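Long-range contacts in exocyst complex component EXO70 (Saccharomyces cerevisiae, PDB 2B1E), which serves as a subunit of the exocyst complex, which tethers secretory vesicles to sites of exocytosis, and plays a role in assembling that complex: residues A[31-36]-A[84-89]; A[383-388]-A[395-400]; A[405-410]-A[453-458]. All coordinates share one frame; numbering follows the deposited sequence.

Contact 1: A[31-36]-A[84-89]; sequences KGINQV and AQLRVY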
ATOM      1  N   LYS A  31      47.033 -10.999 -40.855  1.00 16.74           N
ATOM      2  CA  LYS A  31      47.566 -11.343 -39.537  1.00 15.77           C
ATOM      3  C   LYS A  31      46.512 -11.265 -38.435  1.00 17.85           C
ATOM      4  O   LYS A  31      46.695 -11.828 -37.356  1.00 15.62           O
ATOM      5  CB  LYS A  31      48.735 -10.426 -39.181  1.00 17.92           C
ATOM      6  CG  LYS A  31      49.853 -10.399 -40.208  1.00 20.75           C
ATOM      7  CD  LYS A  31      50.764  -9.199 -39.988  1.00 22.27           C
ATOM      8  CE  LYS A  31      51.813  -9.079 -41.094  1.00 24.12           C
ATOM      9  NZ  LYS A  31      52.784  -7.974 -40.831  1.00 25.80           N
ATOM     10  N   GLY A  32      45.417 -10.556 -38.689  1.00 16.40           N
ATOM     11  CA  GLY A  32      44.376 -10.468 -37.681  1.00 17.18           C
ATOM     12  C   GLY A  32      44.420  -9.207 -36.845  1.00 16.37           C
ATOM     13  O   GLY A  32      45.473  -8.600 -36.672  1.00 17.30           O
ATOM     14  N   ILE A  33      43.267  -8.824 -36.310  1.00 15.77           N
ATOM     15  CA  ILE A  33      43.146  -7.623 -35.496  1.00 14.54           C
ATOM     16  C   ILE A  33      44.093  -7.533 -34.296  1.00 15.69           C
ATOM     17  O   ILE A  33      44.695  -6.485 -34.064  1.00 12.89           O
ATOM     18  CB  ILE A  33      41.681  -7.447 -34.989  1.00 15.90           C
ATOM     19  CG1 ILE A  33      40.742  -7.273 -36.190  1.00 14.34           C
ATOM     20  CG2 ILE A  33      41.585  -6.231 -34.055  1.00 12.61           C
ATOM     21  CD1 ILE A  33      39.268  -7.347 -35.855  1.00 16.45           C
ATOM     22  N   ASN A  34      44.235  -8.614 -33.527  1.00 14.28           N
ATOM     23  CA  ASN A  34      45.113  -8.554 -32.359  1.00 14.27           C
ATOM     24  C   ASN A  34      46.594  -8.387 -32.699  1.00 13.65           C
ATOM     25  O   ASN A  34      47.317  -7.689 -31.995  1.00 14.48           O
ATOM     26  CB  ASN A  34      44.937  -9.799 -31.476  1.00 14.95           C
ATOM     27  CG  ASN A  34      43.594  -9.829 -30.760  1.00 16.08           C
ATOM     28  OD1 ASN A  34      43.094  -8.800 -30.282  1.00 11.04           O
ATOM     29  ND2 ASN A  34      43.015 -11.017 -30.659  1.00 15.14           N
ATOM     30  N   GLN A  35      47.059  -9.034 -33.761  1.00 14.98           N
ATOM     31  CA  GLN A  35      48.472  -8.917 -34.129  1.00 15.26           C
ATOM     32  C   GLN A  35      48.790  -7.554 -34.732  1.00 16.15           C
ATOM     33  O   GLN A  35      49.828  -6.951 -34.445  1.00 13.91           O
ATOM     34  CB  GLN A  35      48.857 -10.005 -35.122  1.00 19.85           C
ATOM     35  CG  GLN A  35      50.359 -10.169 -35.258  1.00 24.01           C
ATOM     36  CD  GLN A  35      50.734 -11.182 -36.302  1.00 28.94           C
ATOM     37  OE1 GLN A  35      50.259 -12.321 -36.279  1.00 31.91           O
ATOM     38  NE2 GLN A  35      51.597 -10.782 -37.230  1.00 31.83           N
ATOM     39  N   VAL A  36      47.870  -7.065 -35.555  1.00 12.84           N
ATOM     40  CA  VAL A  36      48.030  -5.781 -36.216  1.00 13.77           C
ATOM     41  C   VAL A  36      47.828  -4.609 -35.273  1.00 11.50           C
ATOM     42  O   VAL A  36      48.561  -3.621 -35.337  1.00 12.78           O
ATOM     43  CB  VAL A  36      47.013  -5.638 -37.376  1.00 13.03           C
ATOM     44  CG1 VAL A  36      47.199  -4.294 -38.076  1.00 13.01           C
ATOM     45  CG2 VAL A  36      47.181  -6.787 -38.351  1.00 13.32           C
ATOM     46  N   ALA A  84      33.854  -7.558 -41.938  1.00 14.23           N
ATOM     47  CA  ALA A  84      33.110  -8.664 -41.347  1.00 14.07           C
ATOM     48  C   ALA A  84      33.884  -9.142 -40.111  1.00 14.41           C
ATOM     49  O   ALA A  84      33.295  -9.539 -39.110  1.00 15.59           O
ATOM     50  CB  ALA A  84      32.948  -9.801 -42.364  1.00 15.07           C
ATOM     51  N   GLN A  85      35.206  -9.079 -40.185  1.00 12.85           N
ATOM     52  CA  GLN A  85      36.056  -9.483 -39.068  1.00 13.75           C
ATOM     53  C   GLN A  85      35.898  -8.510 -37.899  1.00 12.91           C
ATOM     54  O   GLN A  85      35.954  -8.909 -36.727  1.00 11.80           O
ATOM     55  CB  GLN A  85      37.517  -9.542 -39.526  1.00 15.60           C
ATOM     56  CG  GLN A  85      38.521  -9.816 -38.418  1.00 18.92           C
ATOM     57  CD  GLN A  85      38.214 -11.073 -37.626  1.00 22.35           C
ATOM     58  OE1 GLN A  85      37.964 -12.142 -38.198  1.00 25.79           O
ATOM     59  NE2 GLN A  85      38.236 -10.957 -36.301  1.00 20.12           N
ATOM     60  N   LEU A  86      35.705  -7.233 -38.226  1.00 11.10           N
ATOM     61  CA  LEU A  86      35.505  -6.206 -37.217  1.00  9.54           C
ATOM     62  C   LEU A  86      34.218  -6.479 -36.451  1.00 11.15           C
ATOM     63  O   LEU A  86      34.147  -6.254 -35.245  1.00 10.07           O
ATOM     64  CB  LEU A  86      35.451  -4.822 -37.869  1.00 10.47           C
ATOM     65  CG  LEU A  86      36.834  -4.303 -38.275  1.00  7.48           C
ATOM     66  CD1 LEU A  86      36.680  -3.055 -39.125  1.00  9.46           C
ATOM     67  CD2 LEU A  86      37.656  -4.014 -37.028  1.00  8.06           C
ATOM     68  N   ARG A  87      33.204  -6.970 -37.157  1.00 11.75           N
ATOM     69  CA  ARG A  87      31.937  -7.284 -36.519  1.00 11.75           C
ATOM     70  C   ARG A  87      32.077  -8.500 -35.614  1.00 11.05           C
ATOM     71  O   ARG A  87      31.551  -8.508 -34.509  1.00 10.21           O
ATOM     72  CB  ARG A  87      30.855  -7.549 -37.563  1.00 11.97           C
ATOM     73  CG  ARG A  87      30.462  -6.321 -38.352  1.00 15.69           C
ATOM     74  CD  ARG A  87      29.288  -6.598 -39.284  1.00 17.21           C
ATOM     75  NE  ARG A  87      29.249  -5.578 -40.321  1.00 20.46           N
ATOM     76  CZ  ARG A  87      29.786  -5.721 -41.529  1.00 22.29           C
ATOM     77  NH1 ARG A  87      30.391  -6.855 -41.864  1.00 23.05           N
ATOM     78  NH2 ARG A  87      29.748  -4.712 -42.389  1.00 26.14           N
ATOM     79  N   VAL A  88      32.764  -9.532 -36.097  1.00 11.58           N
ATOM     80  CA  VAL A  88      32.985 -10.743 -35.302  1.00 13.17           C
ATOM     81  C   VAL A  88      33.700 -10.364 -34.000  1.00 12.12           C
ATOM     82  O   VAL A  88      33.335 -10.799 -32.902  1.00 12.68           O
ATOM     83  CB  VAL A  88      33.883 -11.770 -36.070  1.00 11.08           C
ATOM     84  CG1 VAL A  88      34.274 -12.918 -35.140  1.00 10.94           C
ATOM     85  CG2 VAL A  88      33.139 -12.307 -37.277  1.00 11.22           C
ATOM     86  N   TYR A  89      34.726  -9.542 -34.142  1.00 12.78           N
ATOM     87  CA  TYR A  89      35.528  -9.086 -33.012  1.00 13.12           C
ATOM     88  C   TYR A  89      34.679  -8.271 -32.030  1.00 13.08           C
ATOM     89  O   TYR A  89      34.820  -8.400 -30.811  1.00  9.53           O
ATOM     90  CB  TYR A  89      36.684  -8.225 -33.529  1.00 11.79           C
ATOM     91  CG  TYR A  89      37.807  -8.019 -32.541  1.00 12.52           C
ATOM     92  CD1 TYR A  89      38.789  -8.989 -32.366  1.00 11.19           C
ATOM     93  CD2 TYR A  89      37.907  -6.837 -31.810  1.00 11.01           C
ATOM     94  CE1 TYR A  89      39.854  -8.787 -31.490  1.00 12.91           C
ATOM     95  CE2 TYR A  89      38.956  -6.621 -30.939  1.00 12.54           C
ATOM     96  CZ  TYR A  89      39.932  -7.601 -30.785  1.00 14.02           C
ATOM     97  OH  TYR A  89      40.994  -7.373 -29.953  1.00 12.26           O
TER
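Ile33, the first residue of the short helix 33-36, reaches across to helix 66-94 and puts every carbon beyond CA against Gln85, Leu86 or Tyr89. Its CB stands over one face of the Tyr89 ring, 4.2 Å from Tyr89 CE1. CG2, anti to the backbone N, lies over the middle of the same face, 4.0 Å from the ring centroid and only 12° off the normal, a CH-pi contact. On the other branch, CG1 is 4.0 Å from Gln85 CG. At the tip, the methyl CD1 lies 3.6 Å from Tyr89 CB, equally near Gln85 CG, and 3.9 Å from Leu86 CD2. The Tyr89 ring thus extends back over Ile33 to the next residue of the short helix. There Tyr89 OH donates to Asn34 OD1 at 2.6 Å, the hydroxyl approaching 22° out of the carbonyl plane; amide and ring planes are inclined by 63°. Gly32 precedes this pair as N-cap of helix 33-36, its positive phi allowing the chain to turn out of helix 15-30. Leu38 and Tyr41 of helix 38-56 also pack on Ile33. The contact is apolar inside and polar at its margin: a methyl over an aromatic face fills the interior, while the short phenol-amide bond at the more exposed edge probably limits swinging of the ring off the isoleucine.

Contact 2: A[383-388]-A[395-400]; sequences LERKAQ and QEPDVA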
ATOM      1  N   LEU A 383     -22.777  -3.434  14.345  1.00 14.63           N
ATOM      2  CA  LEU A 383     -23.091  -4.428  15.359  1.00 13.53           C
ATOM      3  C   LEU A 383     -24.317  -3.913  16.116  1.00 11.54           C
ATOM      4  O   LEU A 383     -25.169  -4.695  16.531  1.00 12.17           O
ATOM      5  CB  LEU A 383     -21.940  -4.614  16.343  1.00 15.08           C
ATOM      6  CG  LEU A 383     -20.780  -5.499  15.897  1.00 14.55           C
ATOM      7  CD1 LEU A 383     -19.706  -5.502  16.965  1.00 15.32           C
ATOM      8  CD2 LEU A 383     -21.288  -6.916  15.623  1.00 17.04           C
ATOM      9  N   GLU A 384     -24.403  -2.596  16.299  1.00 11.29           N
ATOM     10  CA  GLU A 384     -25.545  -2.011  17.005  1.00 10.99           C
ATOM     11  C   GLU A 384     -26.820  -2.189  16.190  1.00 13.30           C
ATOM     12  O   GLU A 384     -27.869  -2.572  16.726  1.00 12.98           O
ATOM     13  CB  GLU A 384     -25.360  -0.509  17.268  1.00 11.46           C
ATOM     14  CG  GLU A 384     -26.296  -0.031  18.377  1.00 12.56           C
ATOM     15  CD  GLU A 384     -26.603   1.458  18.357  1.00 14.27           C
ATOM     16  OE1 GLU A 384     -25.697   2.281  18.078  1.00 16.99           O
ATOM     17  OE2 GLU A 384     -27.767   1.800  18.640  1.00 12.63           O
ATOM     18  N   ARG A 385     -26.733  -1.874  14.901  1.00 14.80           N
ATOM     19  CA  ARG A 385     -27.873  -2.011  14.004  1.00 18.25           C
ATOM     20  C   ARG A 385     -28.409  -3.442  14.049  1.00 16.94           C
ATOM     21  O   ARG A 385     -29.611  -3.662  14.184  1.00 17.63           O
ATOM     22  CB  ARG A 385     -27.472  -1.649  12.569  1.00 20.34           C
ATOM     23  CG  ARG A 385     -28.568  -1.911  11.542  1.00 26.49           C
ATOM     24  CD  ARG A 385     -28.211  -1.380  10.163  1.00 27.16           C
ATOM     25  NE  ARG A 385     -28.221   0.082  10.107  1.00 31.02           N
ATOM     26  CZ  ARG A 385     -27.161   0.860  10.319  1.00 32.64           C
ATOM     27  NH1 ARG A 385     -25.979   0.326  10.604  1.00 33.36           N
ATOM     28  NH2 ARG A 385     -27.283   2.179  10.249  1.00 33.16           N
ATOM     29  N   LYS A 386     -27.510  -4.412  13.946  1.00 16.15           N
ATOM     30  CA  LYS A 386     -27.910  -5.808  13.985  1.00 15.83           C
ATOM     31  C   LYS A 386     -28.541  -6.170  15.323  1.00 13.63           C
ATOM     32  O   LYS A 386     -29.526  -6.901  15.376  1.00 15.09           O
ATOM     33  CB  LYS A 386     -26.715  -6.717  13.733  1.00 18.34           C
ATOM     34  CG  LYS A 386     -27.090  -8.185  13.837  1.00 21.69           C
ATOM     35  CD  LYS A 386     -25.909  -9.082  13.686  1.00 26.70           C
ATOM     36  CE  LYS A 386     -25.046  -9.113  14.927  1.00 26.69           C
ATOM     37  NZ  LYS A 386     -23.955 -10.099  14.724  1.00 30.04           N
ATOM     38  N   ALA A 387     -27.982  -5.647  16.404  1.00 12.93           N
ATOM     39  CA  ALA A 387     -28.515  -5.923  17.728  1.00 13.20           C
ATOM     40  C   ALA A 387     -29.934  -5.367  17.854  1.00 12.61           C
ATOM     41  O   ALA A 387     -30.812  -6.025  18.401  1.00 10.63           O
ATOM     42  CB  ALA A 387     -27.616  -5.318  18.795  1.00 11.18           C
ATOM     43  N   GLN A 388     -30.157  -4.157  17.346  1.00 11.98           N
ATOM     44  CA  GLN A 388     -31.487  -3.557  17.417  1.00 13.09           C
ATOM     45  C   GLN A 388     -32.519  -4.376  16.633  1.00 13.23           C
ATOM     46  O   GLN A 388     -33.648  -4.576  17.088  1.00 13.69           O
ATOM     47  CB  GLN A 388     -31.450  -2.106  16.913  1.00 13.62           C
ATOM     48  CG  GLN A 388     -30.950  -1.127  17.979  1.00 15.04           C
ATOM     49  CD  GLN A 388     -31.227   0.325  17.635  1.00 14.78           C
ATOM     50  OE1 GLN A 388     -32.319   0.668  17.195  1.00 14.89           O
ATOM     51  NE2 GLN A 388     -30.242   1.185  17.855  1.00 12.79           N
ATOM     52  N   GLN A 395     -39.132  -2.744  14.644  1.00 21.24           N
ATOM     53  CA  GLN A 395     -38.790  -1.327  14.667  1.00 21.11           C
ATOM     54  C   GLN A 395     -37.654  -0.986  13.711  1.00 22.19           C
ATOM     55  O   GLN A 395     -36.826  -1.833  13.382  1.00 19.84           O
ATOM     56  CB  GLN A 395     -38.388  -0.909  16.088  1.00 21.75           C
ATOM     57  CG  GLN A 395     -39.400  -1.268  17.175  1.00 23.71           C
ATOM     58  CD  GLN A 395     -40.714  -0.515  17.043  1.00 26.00           C
ATOM     59  OE1 GLN A 395     -41.276  -0.408  15.954  1.00 30.13           O
ATOM     60  NE2 GLN A 395     -41.213   0.000  18.157  1.00 28.11           N
ATOM     61  N   GLU A 396     -37.633   0.258  13.249  1.00 22.89           N
ATOM     62  CA  GLU A 396     -36.564   0.722  12.381  1.00 24.52           C
ATOM     63  C   GLU A 396     -35.452   1.070  13.373  1.00 24.07           C
ATOM     64  O   GLU A 396     -35.685   1.781  14.347  1.00 24.49           O
ATOM     65  CB  GLU A 396     -36.991   1.974  11.611  1.00 26.65           C
ATOM     66  CG  GLU A 396     -35.838   2.713  10.934  1.00 29.39           C
ATOM     67  CD  GLU A 396     -36.268   4.031  10.299  1.00 33.47           C
ATOM     68  OE1 GLU A 396     -37.140   4.720  10.881  1.00 33.59           O
ATOM     69  OE2 GLU A 396     -35.721   4.387   9.231  1.00 30.75           O
ATOM     70  N   PRO A 397     -34.238   0.554  13.152  1.00 23.41           N
ATOM     71  CA  PRO A 397     -33.135   0.848  14.069  1.00 23.11           C
ATOM     72  C   PRO A 397     -32.811   2.333  14.162  1.00 22.17           C
ATOM     73  O   PRO A 397     -32.893   3.058  13.170  1.00 21.47           O
ATOM     74  CB  PRO A 397     -31.977   0.050  13.476  1.00 23.96           C
ATOM     75  CG  PRO A 397     -32.676  -1.144  12.888  1.00 24.26           C
ATOM     76  CD  PRO A 397     -33.852  -0.491  12.190  1.00 23.76           C
ATOM     77  N   ASP A 398     -32.464   2.783  15.363  1.00 21.46           N
ATOM     78  CA  ASP A 398     -32.078   4.169  15.578  1.00 20.44           C
ATOM     79  C   ASP A 398     -30.729   4.109  16.278  1.00 19.90           C
ATOM     80  O   ASP A 398     -30.638   4.210  17.499  1.00 17.82           O
ATOM     81  CB  ASP A 398     -33.111   4.904  16.440  1.00 21.82           C
ATOM     82  CG  ASP A 398     -32.733   6.358  16.682  1.00 23.98           C
ATOM     83  OD1 ASP A 398     -31.937   6.900  15.884  1.00 24.68           O
ATOM     84  OD2 ASP A 398     -33.232   6.962  17.655  1.00 23.79           O
ATOM     85  N   VAL A 399     -29.679   3.917  15.487  1.00 20.09           N
ATOM     86  CA  VAL A 399     -28.327   3.792  16.011  1.00 19.26           C
ATOM     87  C   VAL A 399     -27.704   5.118  16.411  1.00 19.59           C
ATOM     88  O   VAL A 399     -28.157   6.190  15.993  1.00 17.79           O
ATOM     89  CB  VAL A 399     -27.383   3.117  14.983  1.00 20.62           C
ATOM     90  CG1 VAL A 399     -27.927   1.742  14.596  1.00 19.17           C
ATOM     91  CG2 VAL A 399     -27.222   4.010  13.747  1.00 18.53           C
ATOM     92  N   ALA A 400     -26.647   5.025  17.214  1.00 18.50           N
ATOM     93  CA  ALA A 400     -25.915   6.191  17.681  1.00 20.08           C
ATOM     94  C   ALA A 400     -26.820   7.196  18.365  1.00 20.03           C
ATOM     95  O   ALA A 400     -26.661   8.401  18.191  1.00 23.30           O
ATOM     96  CB  ALA A 400     -25.192   6.853  16.515  1.00 22.28           C
TER
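Gln388 NE2 serves two acceptors, Asp398 O at 3.1 Å across the contact and Glu384 OE2 at 2.7 Å one helical turn back. Both lie in or close to the amide plane, but the bond to Asp398 O is much straighter, and there the donor stands above the carbonyl plane of the acceptor. The other end of the same amide, Gln388 OE1, takes the backbone N of Asp398 at 2.8 Å. One side chain thereby holds both the N-H and the C=O of a single loop residue, and the three bonds together fix the rotation of the amide. Glu384, with CG anti to the backbone N (chi1 -161°), reaches the next peptide: Ala400 N donates to OE1 at 3.0 Å, almost perfectly straight, on the syn side of the carboxylate. Tyr455 OH binds OE2 and Tyr452 OH binds OE1, so the buried carboxylate is amply supplied with donors, which would be expected to favour its charged form. Apolar contacts flank this polar network. Val399 CG1 packs 3.8 Å from Arg385 CA and over one face of the guanidinium, whose NH2 pairs with Glu351, while Pro397 CB rests 4.1 Å from Gln388 CB. The Asp398 carboxylate makes a salt bridge to Lys350 and a hydrogen bond to Asn401. Side-chain-to-backbone bonds thus lay the irregular loop back antiparallel to helix 364-391, forming a connection between consecutive helices of the helical-bundle rod of the Exo70 family.

Contact 3: A[405-410]-A[453-458]; sequences SKNKHK and ISYMVS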
ATOM      1  N   SER A 405     -36.043   6.742  23.020  1.00 18.40           N
ATOM      2  CA  SER A 405     -37.039   6.163  23.920  1.00 18.97           C
ATOM      3  C   SER A 405     -37.562   4.887  23.270  1.00 18.92           C
ATOM      4  O   SER A 405     -37.931   3.936  23.958  1.00 18.19           O
ATOM      5  CB  SER A 405     -38.199   7.137  24.163  1.00 21.14           C
ATOM      6  OG  SER A 405     -38.955   7.339  22.982  1.00 22.23           O
ATOM      7  N   LYS A 406     -37.585   4.885  21.938  1.00 18.59           N
ATOM      8  CA  LYS A 406     -38.026   3.736  21.145  1.00 18.58           C
ATOM      9  C   LYS A 406     -37.110   2.539  21.370  1.00 16.26           C
ATOM     10  O   LYS A 406     -37.522   1.397  21.241  1.00 11.64           O
ATOM     11  CB  LYS A 406     -38.006   4.084  19.655  1.00 21.68           C
ATOM     12  CG  LYS A 406     -39.305   4.638  19.110  1.00 26.92           C
ATOM     13  CD  LYS A 406     -40.292   3.515  18.837  1.00 31.41           C
ATOM     14  CE  LYS A 406     -41.462   3.991  17.985  1.00 30.11           C
ATOM     15  NZ  LYS A 406     -42.312   2.837  17.570  1.00 33.71           N
ATOM     16  N   ASN A 407     -35.850   2.805  21.682  1.00 16.12           N
ATOM     17  CA  ASN A 407     -34.920   1.715  21.931  1.00 14.62           C
ATOM     18  C   ASN A 407     -35.089   1.274  23.381  1.00 16.38           C
ATOM     19  O   ASN A 407     -34.596   1.939  24.296  1.00 17.18           O
ATOM     20  CB  ASN A 407     -33.489   2.179  21.690  1.00 12.24           C
ATOM     21  CG  ASN A 407     -32.501   1.036  21.729  1.00 13.13           C
ATOM     22  OD1 ASN A 407     -32.829  -0.066  22.174  1.00  9.09           O
ATOM     23  ND2 ASN A 407     -31.282   1.293  21.272  1.00 11.29           N
ATOM     24  N   LYS A 408     -35.778   0.153  23.594  1.00 15.04           N
ATOM     25  CA  LYS A 408     -36.019  -0.337  24.949  1.00 15.90           C
ATOM     26  C   LYS A 408     -34.892  -1.224  25.483  1.00 14.71           C
ATOM     27  O   LYS A 408     -34.960  -1.689  26.615  1.00 13.68           O
ATOM     28  CB  LYS A 408     -37.329  -1.140  25.012  1.00 16.83           C
ATOM     29  CG  LYS A 408     -38.546  -0.493  24.329  1.00 19.88           C
ATOM     30  CD  LYS A 408     -38.959   0.813  24.981  1.00 23.98           C
ATOM     31  CE  LYS A 408     -40.160   1.441  24.242  1.00 24.59           C
ATOM     32  NZ  LYS A 408     -40.432   2.823  24.719  1.00 24.21           N
ATOM     33  N   HIS A 409     -33.859  -1.450  24.681  1.00 14.27           N
ATOM     34  CA  HIS A 409     -32.765  -2.331  25.087  1.00 13.33           C
ATOM     35  C   HIS A 409     -31.395  -1.660  25.124  1.00 11.20           C
ATOM     36  O   HIS A 409     -30.381  -2.312  24.878  1.00  9.41           O
ATOM     37  CB  HIS A 409     -32.716  -3.513  24.115  1.00 12.84           C
ATOM     38  CG  HIS A 409     -34.040  -4.185  23.932  1.00 14.94           C
ATOM     39  ND1 HIS A 409     -34.492  -5.174  24.776  1.00  9.22           N
ATOM     40  CD2 HIS A 409     -35.041  -3.961  23.044  1.00 13.01           C
ATOM     41  CE1 HIS A 409     -35.716  -5.527  24.424  1.00 14.32           C
ATOM     42  NE2 HIS A 409     -36.072  -4.807  23.376  1.00  9.79           N
ATOM     43  N   LYS A 410     -31.355  -0.376  25.447  1.00 12.29           N
ATOM     44  CA  LYS A 410     -30.084   0.335  25.444  1.00 13.78           C
ATOM     45  C   LYS A 410     -29.044  -0.208  26.412  1.00 13.69           C
ATOM     46  O   LYS A 410     -27.853  -0.224  26.099  1.00 13.71           O
ATOM     47  CB  LYS A 410     -30.326   1.833  25.671  1.00 13.79           C
ATOM     48  CG  LYS A 410     -31.154   2.453  24.545  1.00 15.20           C
ATOM     49  CD  LYS A 410     -31.213   3.973  24.596  1.00 16.21           C
ATOM     50  CE  LYS A 410     -32.124   4.455  25.708  1.00 14.93           C
ATOM     51  NZ  LYS A 410     -33.466   3.845  25.584  1.00 17.04           N
ATOM     52  N   ILE A 453     -21.295   3.848  26.746  1.00 12.72           N
ATOM     53  CA  ILE A 453     -21.291   3.895  28.203  1.00 12.08           C
ATOM     54  C   ILE A 453     -22.614   4.606  28.474  1.00 11.77           C
ATOM     55  O   ILE A 453     -23.384   4.223  29.350  1.00 12.63           O
ATOM     56  CB  ILE A 453     -20.138   4.769  28.754  1.00 12.82           C
ATOM     57  CG1 ILE A 453     -18.812   4.003  28.670  1.00 14.93           C
ATOM     58  CG2 ILE A 453     -20.448   5.201  30.189  1.00 15.10           C
ATOM     59  CD1 ILE A 453     -17.565   4.910  28.736  1.00 13.54           C
ATOM     60  N   SER A 454     -22.877   5.642  27.681  1.00 13.21           N
ATOM     61  CA  SER A 454     -24.108   6.411  27.816  1.00 11.89           C
ATOM     62  C   SER A 454     -25.341   5.514  27.606  1.00 11.41           C
ATOM     63  O   SER A 454     -26.350   5.674  28.293  1.00 11.20           O
ATOM     64  CB  SER A 454     -24.107   7.585  26.826  1.00 14.34           C
ATOM     65  OG  SER A 454     -25.017   8.584  27.256  1.00 17.67           O
ATOM     66  N   TYR A 455     -25.266   4.576  26.664  1.00 11.26           N
ATOM     67  CA  TYR A 455     -26.380   3.643  26.448  1.00 11.45           C
ATOM     68  C   TYR A 455     -26.667   2.898  27.763  1.00 10.36           C
ATOM     69  O   TYR A 455     -27.820   2.736  28.153  1.00 10.07           O
ATOM     70  CB  TYR A 455     -26.039   2.605  25.366  1.00 10.23           C
ATOM     71  CG  TYR A 455     -26.457   2.973  23.953  1.00 12.51           C
ATOM     72  CD1 TYR A 455     -26.076   4.185  23.391  1.00 12.60           C
ATOM     73  CD2 TYR A 455     -27.195   2.086  23.166  1.00 12.34           C
ATOM     74  CE1 TYR A 455     -26.408   4.514  22.094  1.00 11.20           C
ATOM     75  CE2 TYR A 455     -27.534   2.409  21.844  1.00 13.29           C
ATOM     76  CZ  TYR A 455     -27.136   3.629  21.323  1.00 14.85           C
ATOM     77  OH  TYR A 455     -27.473   3.995  20.034  1.00 14.62           O
ATOM     78  N   MET A 456     -25.614   2.452  28.444  1.00 10.99           N
ATOM     79  CA  MET A 456     -25.774   1.710  29.702  1.00 12.87           C
ATOM     80  C   MET A 456     -26.269   2.557  30.873  1.00 11.11           C
ATOM     81  O   MET A 456     -26.906   2.042  31.786  1.00 13.09           O
ATOM     82  CB  MET A 456     -24.450   1.027  30.113  1.00 10.45           C
ATOM     83  CG  MET A 456     -24.016  -0.137  29.212  1.00 10.86           C
ATOM     84  SD  MET A 456     -22.677  -1.170  29.912  1.00  7.44           S
ATOM     85  CE  MET A 456     -21.431   0.040  30.135  1.00 18.84           C
ATOM     86  N   VAL A 457     -25.968   3.848  30.854  1.00 14.00           N
ATOM     87  CA  VAL A 457     -26.390   4.749  31.927  1.00 14.59           C
ATOM     88  C   VAL A 457     -27.789   5.325  31.681  1.00 16.60           C
ATOM     89  O   VAL A 457     -28.460   5.770  32.620  1.00 15.79           O
ATOM     90  CB  VAL A 457     -25.370   5.922  32.077  1.00 15.56           C
ATOM     91  CG1 VAL A 457     -25.863   6.946  33.085  1.00 19.27           C
ATOM     92  CG2 VAL A 457     -24.021   5.380  32.522  1.00 17.65           C
ATOM     93  N   SER A 458     -28.238   5.283  30.425  1.00 16.63           N
ATOM     94  CA  SER A 458     -29.526   5.854  30.043  1.00 16.54           C
ATOM     95  C   SER A 458     -30.749   5.443  30.846  1.00 15.38           C
ATOM     96  O   SER A 458     -31.568   6.290  31.200  1.00 10.20           O
ATOM     97  CB  SER A 458     -29.810   5.600  28.563  1.00 19.12           C
ATOM     98  OG  SER A 458     -30.997   6.287  28.186  1.00 18.20           O
TER
HETATM   99  O   HOH W   1     -30.728   3.858  20.317  1.00 19.22           O
HETATM  100  O   HOH W   2     -33.476   4.635  28.611  1.00 26.23           O
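Tyr455 turns the edge of its ring, not its face, to Lys410: the carbonyl O of Lys410 lies in the ring plane, 3.4 Å from Tyr455 CB. In return Lys410 CB sits 3.6 Å from Tyr455 O, so the lysine's first carbon is set against the backbone of helix 440-473. The amide of Asn407 meets the far part of the same ring at about a right angle, its plane 80° from that of the ring and ND2 4.0 Å from Tyr455 CE2. A water links the two polar ends, accepting from Asn407 ND2 at 2.8 Å and donating to Tyr455 OH, whose strongest partner is the carboxylate of Glu384. Asn407 OD1 is occupied otherwise, taking the backbone N of His409 at 3.0 Å; this is an Asx turn, directly ahead of helix 410-429, for which His409 is the N-cap. Lys410 is the first residue of helix 410-429, and its side chain bends at both chi3 and chi4. CE passes 3.3 Å from Ser458 OG, and with chi4 at -54° NZ folds back to Asn407 O at 2.6 Å; NZ also bonds to Ser404 O. An alanine here would probably leave these two loop carbonyls without their donor and open a gap beside Ser458. The Ser458 hydroxyl, anti to its own backbone N, is hydrogen-bonded to Pro402 O; a second water, 3.0 Å from Ser458 OG, also has a weak bond to Lys410 NZ.

In the fold
Contact 1 lies in the N-terminal Exo70 region and contacts 2 and 3 in the C-terminal one, on opposite sides of the chain's centre; the centre of contact 1 lies 88 Å from that of contact 2 and 95 Å from that of contact 3. It joins two helices, mainly through hydrocarbon and an aromatic face. Contacts 2 and 3 are neighbours, their centres 12 Å apart, and both fasten the connection between helices 364-391 and 410-429, contact 2 to the helix before it and contact 3 to helix 440-473. Contacts 1 and 2 are partly buried, contact 3 fully so. Direct side-chain-to-backbone hydrogen bonds hold contact 2, packing and water bridges contact 3. The Glu384-Tyr455 hydrogen bond joins them.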